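Local coordinates for protein N-acetyltransferase (Staphylococcus aureus subsp. aureus, PDB 4LUA) that probably transfers an acetyl group from acetyl-CoA to an amine, as a member of the GNAT acetyltransferase family, at residues A[54-58]-A[69-74]; A[18-22]-A[39-44]; A[28-32]-A[120-126]. All coordinates share one frame; numbering follows the deposited sequence.

Contact 1 of 3, residues A[54-58]-A[69-74]; sequences KCIVF and TAALEQ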
loop_
_atom_site.group_PDB
_atom_site.type_symbol
_atom_site.label_atom_id
_atom_site.label_comp_id
_atom_site.label_asym_id
_atom_site.label_seq_id
_atom_site.Cartn_x
_atom_site.Cartn_y
_atom_site.Cartn_z
ATOM N N LYS A 54 -7.765 11.509 7.205
ATOM C CA LYS A 54 -7.227 11.580 5.843
ATOM C C LYS A 54 -6.560 10.270 5.360
ATOM O O LYS A 54 -5.518 9.783 5.846
ATOM C CB LYS A 54 -6.319 12.802 5.616
ATOM C CG LYS A 54 -6.054 13.185 4.130
ATOM C CD LYS A 54 -7.192 14.041 3.501
ATOM C CE LYS A 54 -7.987 13.288 2.401
ATOM N NZ LYS A 54 -7.860 13.874 1.014
ATOM N N CYS A 55 -7.208 9.715 4.355
ATOM C CA CYS A 55 -6.772 8.502 3.708
ATOM C C CYS A 55 -7.277 8.640 2.307
ATOM O O CYS A 55 -8.505 8.794 2.107
ATOM C CB CYS A 55 -7.501 7.315 4.322
ATOM S SG CYS A 55 -6.886 5.747 3.791
ATOM N N ILE A 56 -6.392 8.590 1.342
ATOM C CA ILE A 56 -6.806 8.583 -0.043
ATOM C C ILE A 56 -6.448 7.214 -0.613
ATOM O O ILE A 56 -5.358 6.680 -0.380
ATOM C CB ILE A 56 -6.158 9.719 -0.866
ATOM C CG1 ILE A 56 -6.695 9.676 -2.300
ATOM C CG2 ILE A 56 -4.672 9.562 -0.981
ATOM C CD1 ILE A 56 -6.385 10.909 -3.108
ATOM N N VAL A 57 -7.380 6.622 -1.340
ATOM C CA VAL A 57 -7.213 5.271 -1.893
ATOM C C VAL A 57 -7.157 5.284 -3.400
ATOM O O VAL A 57 -7.984 5.922 -4.068
ATOM C CB VAL A 57 -8.411 4.377 -1.425
ATOM C CG1 VAL A 57 -8.230 2.929 -1.958
ATOM C CG2 VAL A 57 -8.543 4.415 0.110
ATOM N N PHE A 58 -6.161 4.584 -3.963
ATOM C CA PHE A 58 -6.003 4.571 -5.415
ATOM C C PHE A 58 -6.235 3.181 -5.957
ATOM O O PHE A 58 -5.813 2.175 -5.287
ATOM C CB PHE A 58 -4.543 4.972 -5.727
ATOM C CG PHE A 58 -4.173 6.323 -5.146
ATOM C CD1 PHE A 58 -4.785 7.450 -5.683
ATOM C CD2 PHE A 58 -3.219 6.468 -4.112
ATOM C CE1 PHE A 58 -4.492 8.728 -5.165
ATOM C CE2 PHE A 58 -2.896 7.752 -3.602
ATOM C CZ PHE A 58 -3.529 8.862 -4.122
ATOM N N THR A 69 -4.391 -1.978 -5.800
ATOM C CA THR A 69 -4.740 -0.798 -5.003
ATOM C C THR A 69 -3.645 -0.509 -3.989
ATOM O O THR A 69 -2.899 -1.425 -3.606
ATOM C CB THR A 69 -6.083 -1.025 -4.235
ATOM O OG1 THR A 69 -6.496 0.198 -3.589
ATOM C CG2 THR A 69 -6.078 -2.199 -3.204
ATOM N N ALA A 70 -3.564 0.776 -3.580
ATOM C CA ALA A 70 -2.815 1.118 -2.355
ATOM C C ALA A 70 -3.446 2.387 -1.813
ATOM O O ALA A 70 -4.091 3.117 -2.566
ATOM C CB ALA A 70 -1.296 1.296 -2.675
ATOM N N ALA A 71 -3.253 2.620 -0.509
ATOM C CA ALA A 71 -3.807 3.788 0.177
ATOM C C ALA A 71 -2.640 4.605 0.804
ATOM O O ALA A 71 -1.583 4.079 1.187
ATOM C CB ALA A 71 -4.768 3.300 1.228
ATOM N N LEU A 72 -2.854 5.914 0.851
ATOM C CA LEU A 72 -1.910 6.800 1.465
ATOM C C LEU A 72 -2.686 7.365 2.653
ATOM O O LEU A 72 -3.662 8.120 2.491
ATOM C CB LEU A 72 -1.534 7.873 0.423
ATOM C CG LEU A 72 -0.534 8.912 0.843
ATOM C CD1 LEU A 72 0.760 8.236 1.343
ATOM C CD2 LEU A 72 -0.254 9.891 -0.330
ATOM N N GLU A 73 -2.212 7.031 3.852
ATOM C CA GLU A 73 -2.912 7.428 5.081
ATOM C C GLU A 73 -2.070 8.498 5.757
ATOM O O GLU A 73 -0.869 8.306 5.986
ATOM C CB GLU A 73 -3.127 6.202 6.006
ATOM C CG GLU A 73 -3.773 6.609 7.358
ATOM C CD GLU A 73 -3.996 5.441 8.320
ATOM O OE1 GLU A 73 -4.632 5.651 9.379
ATOM O OE2 GLU A 73 -3.520 4.318 8.039
ATOM N N GLN A 74 -2.667 9.641 6.067
ATOM C CA GLN A 74 -1.960 10.629 6.855
ATOM C C GLN A 74 -2.266 10.373 8.344
ATOM O O GLN A 74 -3.447 10.427 8.770
ATOM C CB GLN A 74 -2.409 12.049 6.451
ATOM C CG GLN A 74 -1.287 13.103 6.407
ATOM C CD GLN A 74 -1.382 14.039 5.187
ATOM O OE1 GLN A 74 -2.159 13.798 4.259
ATOM N NE2 GLN A 74 -0.585 15.103 5.191
#

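Contact 2 of 3, residues A[18-22]-A[39-44]; sequences YKRLV and MTDTLI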
loop_
_atom_site.group_PDB
_atom_site.type_symbol
_atom_site.label_atom_id
_atom_site.label_comp_id
_atom_site.label_asym_id
_atom_site.label_seq_id
_atom_site.Cartn_x
_atom_site.Cartn_y
_atom_site.Cartn_z
ATOM N N TYR A 18 -13.723 -2.917 -4.614
ATOM C CA TYR A 18 -12.528 -2.909 -3.778
ATOM C C TYR A 18 -12.595 -4.206 -3.004
ATOM O O TYR A 18 -11.596 -4.959 -2.867
ATOM C CB TYR A 18 -12.539 -1.687 -2.870
ATOM C CG TYR A 18 -11.287 -1.560 -2.018
ATOM C CD1 TYR A 18 -10.233 -0.785 -2.434
ATOM C CD2 TYR A 18 -11.214 -2.209 -0.785
ATOM C CE1 TYR A 18 -9.099 -0.686 -1.645
ATOM C CE2 TYR A 18 -10.108 -2.105 0.015
ATOM C CZ TYR A 18 -9.044 -1.334 -0.426
ATOM O OH TYR A 18 -7.881 -1.241 0.350
ATOM N N LYS A 19 -13.796 -4.515 -2.523
ATOM C CA LYS A 19 -13.862 -5.612 -1.587
ATOM C C LYS A 19 -13.608 -6.895 -2.372
ATOM O O LYS A 19 -12.932 -7.820 -1.858
ATOM C CB LYS A 19 -15.250 -5.636 -0.908
ATOM C CG LYS A 19 -15.423 -6.766 0.090
ATOM C CD LYS A 19 -16.776 -6.642 0.825
ATOM C CE LYS A 19 -17.113 -7.962 1.432
ATOM N NZ LYS A 19 -18.432 -7.938 2.127
ATOM N N ARG A 20 -14.010 -6.904 -3.653
ATOM C CA ARG A 20 -13.783 -8.110 -4.437
ATOM C C ARG A 20 -12.284 -8.274 -4.665
ATOM O O ARG A 20 -11.759 -9.405 -4.605
ATOM C CB ARG A 20 -14.505 -8.007 -5.770
ATOM C CG ARG A 20 -14.320 -9.177 -6.729
ATOM C CD ARG A 20 -15.101 -8.888 -8.022
ATOM N NE ARG A 20 -16.449 -8.364 -7.733
ATOM C CZ ARG A 20 -16.921 -7.178 -8.145
ATOM N NH1 ARG A 20 -16.163 -6.372 -8.895
ATOM N NH2 ARG A 20 -18.158 -6.794 -7.809
ATOM N N LEU A 21 -11.596 -7.163 -4.910
ATOM C CA LEU A 21 -10.162 -7.326 -5.203
ATOM C C LEU A 21 -9.412 -7.820 -3.973
ATOM O O LEU A 21 -8.578 -8.783 -4.022
ATOM C CB LEU A 21 -9.551 -5.979 -5.605
ATOM C CG LEU A 21 -8.017 -5.945 -5.705
ATOM C CD1 LEU A 21 -7.592 -6.673 -6.992
ATOM C CD2 LEU A 21 -7.556 -4.458 -5.693
ATOM N N VAL A 22 -9.630 -7.127 -2.854
ATOM C CA VAL A 22 -8.810 -7.442 -1.686
ATOM C C VAL A 22 -9.109 -8.825 -1.127
ATOM O O VAL A 22 -8.175 -9.498 -0.635
ATOM C CB VAL A 22 -8.808 -6.359 -0.574
ATOM C CG1 VAL A 22 -8.355 -4.950 -1.167
ATOM C CG2 VAL A 22 -10.176 -6.279 0.100
ATOM N N MET A 39 -9.522 -7.393 5.462
ATOM C CA MET A 39 -10.126 -6.103 5.208
ATOM C C MET A 39 -11.618 -6.234 5.534
ATOM O O MET A 39 -12.398 -6.805 4.765
ATOM C CB MET A 39 -9.885 -5.714 3.746
ATOM C CG MET A 39 -8.411 -5.805 3.328
ATOM S SD MET A 39 -7.544 -4.448 4.090
ATOM C CE MET A 39 -8.325 -3.189 3.171
ATOM N N THR A 40 -12.012 -5.719 6.694
ATOM C CA THR A 40 -13.388 -5.844 7.134
ATOM C C THR A 40 -14.245 -4.810 6.410
ATOM O O THR A 40 -13.705 -3.832 5.895
ATOM C CB THR A 40 -13.489 -5.590 8.627
ATOM O OG1 THR A 40 -13.393 -4.179 8.879
ATOM C CG2 THR A 40 -12.377 -6.314 9.337
ATOM N N ASP A 41 -15.568 -5.017 6.368
ATOM C CA ASP A 41 -16.466 -4.066 5.710
ATOM C C ASP A 41 -16.337 -2.674 6.326
ATOM O O ASP A 41 -16.368 -1.650 5.621
ATOM C CB ASP A 41 -17.946 -4.478 5.854
ATOM C CG ASP A 41 -18.353 -5.627 4.943
ATOM O OD1 ASP A 41 -17.536 -6.135 4.147
ATOM O OD2 ASP A 41 -19.536 -6.027 5.027
ATOM N N THR A 42 -16.223 -2.626 7.652
ATOM C CA THR A 42 -16.123 -1.336 8.327
ATOM C C THR A 42 -14.840 -0.622 7.909
ATOM O O THR A 42 -14.857 0.572 7.590
ATOM C CB THR A 42 -16.163 -1.490 9.840
ATOM O OG1 THR A 42 -17.436 -2.030 10.203
ATOM C CG2 THR A 42 -16.000 -0.137 10.512
ATOM N N LEU A 43 -13.740 -1.363 7.895
ATOM C CA LEU A 43 -12.448 -0.820 7.472
ATOM C C LEU A 43 -12.489 -0.274 6.043
ATOM O O LEU A 43 -12.029 0.864 5.781
ATOM C CB LEU A 43 -11.363 -1.890 7.594
ATOM C CG LEU A 43 -9.940 -1.402 7.280
ATOM C CD1 LEU A 43 -9.496 -0.147 8.066
ATOM C CD2 LEU A 43 -8.937 -2.530 7.448
ATOM N N ILE A 44 -13.007 -1.089 5.123
ATOM C CA ILE A 44 -13.115 -0.695 3.729
ATOM C C ILE A 44 -13.916 0.612 3.643
ATOM O O ILE A 44 -13.479 1.592 3.025
ATOM C CB ILE A 44 -13.725 -1.839 2.856
ATOM C CG1 ILE A 44 -12.811 -3.086 2.861
ATOM C CG2 ILE A 44 -14.015 -1.367 1.399
ATOM C CD1 ILE A 44 -13.294 -4.210 1.902
#

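Contact 3 of 3, residues A[28-32]-A[120-126]; sequences EFTQD and TSIVSNN. With GOL (glycerol), chain B.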
loop_
_atom_site.group_PDB
_atom_site.type_symbol
_atom_site.label_atom_id
_atom_site.label_comp_id
_atom_site.label_asym_id
_atom_site.label_seq_id
_atom_site.Cartn_x
_atom_site.Cartn_y
_atom_site.Cartn_z
ATOM N N GLU A 28 -1.341 -9.120 1.083
ATOM C CA GLU A 28 -0.891 -7.722 0.958
ATOM C C GLU A 28 0.590 -7.718 0.567
ATOM O O GLU A 28 1.366 -8.521 1.080
ATOM C CB GLU A 28 -1.082 -7.026 2.315
ATOM C CG GLU A 28 -1.285 -5.510 2.276
ATOM C CD GLU A 28 0.002 -4.718 2.351
ATOM O OE1 GLU A 28 1.067 -5.294 2.499
ATOM O OE2 GLU A 28 -0.100 -3.461 2.251
ATOM N N PHE A 29 0.957 -6.823 -0.371
ATOM C CA PHE A 29 2.299 -6.906 -0.996
ATOM C C PHE A 29 3.484 -6.828 -0.020
ATOM O O PHE A 29 4.534 -7.421 -0.319
ATOM C CB PHE A 29 2.365 -5.713 -1.990
ATOM C CG PHE A 29 3.639 -5.677 -2.812
ATOM C CD1 PHE A 29 3.715 -6.406 -3.980
ATOM C CD2 PHE A 29 4.700 -4.884 -2.403
ATOM C CE1 PHE A 29 4.917 -6.340 -4.786
ATOM C CE2 PHE A 29 5.881 -4.847 -3.180
ATOM C CZ PHE A 29 5.954 -5.560 -4.341
ATOM N N THR A 30 3.323 -6.121 1.093
ATOM C CA THR A 30 4.420 -6.002 2.071
ATOM C C THR A 30 4.281 -6.921 3.233
ATOM O O THR A 30 5.134 -6.872 4.130
ATOM C CB THR A 30 4.490 -4.554 2.654
ATOM O OG1 THR A 30 3.295 -4.207 3.379
ATOM C CG2 THR A 30 4.649 -3.555 1.489
ATOM N N GLN A 31 3.250 -7.782 3.266
ATOM C CA GLN A 31 3.065 -8.673 4.410
ATOM C C GLN A 31 3.424 -10.106 4.033
ATOM O O GLN A 31 4.314 -10.322 3.196
ATOM C CB GLN A 31 1.652 -8.549 4.971
ATOM C CG GLN A 31 1.420 -7.110 5.389
ATOM C CD GLN A 31 0.024 -6.808 5.919
ATOM O OE1 GLN A 31 -0.923 -7.634 5.904
ATOM N NE2 GLN A 31 -0.117 -5.551 6.378
ATOM N N ASP A 32 2.820 -11.106 4.667
ATOM C CA ASP A 32 3.281 -12.465 4.435
ATOM C C ASP A 32 2.372 -13.218 3.455
ATOM O O ASP A 32 1.188 -12.919 3.306
ATOM C CB ASP A 32 3.311 -13.181 5.805
ATOM C CG ASP A 32 3.742 -14.632 5.714
ATOM O OD1 ASP A 32 4.977 -14.850 5.553
ATOM O OD2 ASP A 32 2.886 -15.575 5.857
ATOM N N THR A 120 6.820 3.338 4.495
ATOM C CA THR A 120 6.167 2.062 4.247
ATOM C C THR A 120 6.777 1.051 5.221
ATOM O O THR A 120 7.946 1.160 5.644
ATOM C CB THR A 120 6.396 1.609 2.738
ATOM O OG1 THR A 120 5.467 0.563 2.413
ATOM C CG2 THR A 120 7.853 1.138 2.457
ATOM N N SER A 121 5.986 0.042 5.621
ATOM C CA SER A 121 6.442 -1.007 6.529
ATOM C C SER A 121 6.385 -2.346 5.794
ATOM O O SER A 121 5.480 -2.572 4.971
ATOM C CB SER A 121 5.576 -1.085 7.835
ATOM O OG SER A 121 4.202 -1.232 7.406
ATOM N N ILE A 122 7.393 -3.191 6.055
ATOM C CA ILE A 122 7.496 -4.470 5.273
ATOM C C ILE A 122 7.825 -5.556 6.275
ATOM O O ILE A 122 8.780 -5.451 7.086
ATOM C CB ILE A 122 8.633 -4.363 4.216
ATOM C CG1 ILE A 122 8.391 -3.152 3.300
ATOM C CG2 ILE A 122 8.698 -5.669 3.360
ATOM C CD1 ILE A 122 9.528 -2.968 2.248
ATOM N N VAL A 123 7.084 -6.677 6.238
ATOM C CA VAL A 123 7.437 -7.752 7.142
ATOM C C VAL A 123 8.874 -8.207 6.917
ATOM O O VAL A 123 9.384 -8.234 5.773
ATOM C CB VAL A 123 6.463 -8.924 6.945
ATOM C CG1 VAL A 123 6.981 -10.198 7.603
ATOM C CG2 VAL A 123 5.063 -8.509 7.511
ATOM N N SER A 124 9.542 -8.536 8.001
ATOM C CA SER A 124 11.001 -8.583 7.931
ATOM C C SER A 124 11.677 -9.562 7.002
ATOM O O SER A 124 12.813 -9.300 6.603
ATOM C CB SER A 124 11.592 -8.653 9.322
ATOM O OG SER A 124 11.299 -9.906 9.873
ATOM N N ASN A 125 11.022 -10.671 6.652
ATOM C CA ASN A 125 11.707 -11.581 5.725
ATOM C C ASN A 125 11.160 -11.425 4.308
ATOM O O ASN A 125 11.583 -12.182 3.417
ATOM C CB ASN A 125 11.537 -13.010 6.214
ATOM C CG ASN A 125 10.062 -13.405 6.311
ATOM O OD1 ASN A 125 9.156 -12.546 6.418
ATOM N ND2 ASN A 125 9.812 -14.729 6.297
ATOM N N ASN A 126 10.323 -10.415 4.066
ATOM C CA ASN A 126 9.815 -10.165 2.707
ATOM C C ASN A 126 10.842 -9.345 1.904
ATOM O O ASN A 126 10.664 -8.138 1.645
ATOM C CB ASN A 126 8.432 -9.498 2.732
ATOM C CG ASN A 126 7.773 -9.475 1.395
ATOM O OD1 ASN A 126 8.438 -9.611 0.320
ATOM N ND2 ASN A 126 6.453 -9.243 1.406
HETATM C C1 GOL B . 7.730 -9.423 -4.344
HETATM O O1 GOL B . 8.646 -10.360 -4.982
HETATM C C2 GOL B . 6.981 -10.099 -3.181
HETATM O O2 GOL B . 7.922 -10.627 -2.233
HETATM C C3 GOL B . 5.962 -9.102 -2.536
HETATM O O3 GOL B . 5.218 -9.807 -1.555
HETATM O O HOH W 1 2.407 -3.812 6.810
HETATM O O HOH W 2 7.029 -15.785 7.179
#

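Contact 1 of 3, residues A[54-58]-A[69-74]
Ile56 faces Leu72, and Phe58 faces Ala70, as hydrogen-bonded pairs of an antiparallel ladder in which strands 55-58 and 69-74 run at 167° with their axes 4.7 Å apart. Between them stand the non-hydrogen-bonded pairs Cys55-Glu73 and Val57-Ala71, and the whole forms one part of the beta hairpin made by strands 55-62 and 65-75. The bond from Leu72 N to Ile56 O is nearly straight (2.9 Å, 170° at the hydrogen). At the Lys54 end of the ladder Gln74 N reaches Lys54 O at 2.9 Å.

The two faces of the hairpin carry different partners. On one, Ile56 CG2 lies 3.8 Å from Leu72 CB, and the Phe58 ring sits obliquely beside Leu72 CB. This face turns to helix 96-112, where Phe105 and Tyr109 meet the Phe58 ring edge-to-face. On the other, Cys55 SG and Val57 CG2 both touch the methyl of Ala71, SG at 4.1 Å, while Glu73 extends to a salt bridge with Lys87 of the next strand.

Thr69 does more than fill the end of the pairing. With OG1 turned anti to its own N (chi1 -173°), the hydroxyl donates to Phe58 O over 2.7 Å, and Val57 CG1 packs 3.6 Å from the same OG1. Ala70 N approaches Phe58 O from the opposite face of the carbonyl, at 3.2 Å. One buried backbone oxygen is thus gripped by two donors, and the otherwise awkward burial of a threonine hydroxyl is paid for by the ladder itself.

Contact 2 of 3, residues A[18-22]-A[39-44]
Bends at chi2 (-73°) and chi3 (-67°) bring the Met39 methyl to the Tyr18 ring, which leaves helix 15-25 with CG anti to the backbone N (chi1 -177°). This is a helix-helix contact of the GNAT fold, joining helix 15-25 to the first turn of helix 41-48 and the residues leading into it. Met39 CE lies 3.5 Å from Tyr18 OH and 3.8 Å from Tyr18 CE2. The two side chains cross at about a right angle, and CE sits at the ring edge, near its plane.

Further along the ring, Ile44 takes over. Its CG2 lies 3.7 Å from Tyr18 CD2, and its CD1 lies in the plane of the ring at its edge and also touches Lys19 CB at 3.7 Å. The lysine is extended beyond CG, so that CB and CG lie on Ile44 CD1 while CD, CE and NZ run along Asp41 OD1. Hydrocarbon and charge of one side chain thus serve two different partners on helix 41-48.

The start of the second helix is fixed locally. Thr40 is its N-cap, and OG1 accepts a bond from Leu43 N at 3.0 Å. Tyr18 and Val22 both also pack on Thr69 of strand 65-75, and on strand 83-91 they meet Tyr88 and Phe90 respectively. Val22 CG2 presses 3.7 Å from Met39 CB, and the valine side chain crosses the methionine chain at about a right angle. At the exposed end of the contact, a salt bridge joins the two helices: Lys19 NZ lies 2.9 Å from Asp41 OD1, on the syn lone pair of that oxygen.

Contact 3 of 3, residues A[28-32]-A[120-126]
Thr30 O receives Val123 N at 2.9 Å, with a C=O...N angle of 178°, where a type I turn from Glu28 to Gln31 meets the end of strand 117-123 and the type I turn that follows it. Beside this bond Val123 CG2 rests 3.7 Å from Gln31 CA, and the Thr30 side chain crosses that of Ile122 at about a right angle.

Asn126 supplies the second link. CG stands anti to the backbone N (chi1 -169°), which swings the amide toward the turn: ND2 donates to Gln31 O at 3.0 Å, in the plane of that carbonyl, and weakly to Phe29 O. The bond to Gln31 O is bent, with that oxygen tilted out of the Asn126 amide plane. Its other end, OD1, caps helix 127-135 by accepting from Ala129 N. A glycerol, probably left by the crystallisation liquor, joins the same group, with its O2 giving a bond to OD1 and its O3 one to Phe29 O, both 2.8 Å. Its C3 lies 3.7 Å above the Phe29 ring, offset toward the rim, and the glycerol is also hydrogen-bonded to Lys96 NZ.

Within the turn, Glu28 OE1 is held by two donors of Thr30, OG1 at 2.6 Å and N at 2.8 Å, and OE2 accepts from Asn89 N of strand 83-91. Water also bridges Gln31 NE2 and Ser121 OG, while Gln31 OE1 takes Gln37 N.

The amide of Asn126 therefore ties a helix start to a loop with both of its ends. In GNAT enzymes the corresponding strand-helix junction borders the acetyl-CoA site; the glycerol may therefore lie close to where the cofactor binds.

How the contacts relate
After strand 6-9 comes helix 15-25, and contact 2 closes the loop from it to helix 41-48. Residues 28-32 lie inside that loop, so contact 3, which reaches forward to residues 120-126, crosses contact 2. Contact 1 follows in series after contact 2, closing the short hairpin, and is nested within the long loop of contact 3. Contacts 1 and 2 touch where helix 15-25 packs on strand 65-75, so that helix rests on the four-stranded sheet. Contact 3 lies about 17 Å from contact 1, centre to centre, on the opposite side of the chain's centre, and ties the interhelical loop to the three-stranded sheet.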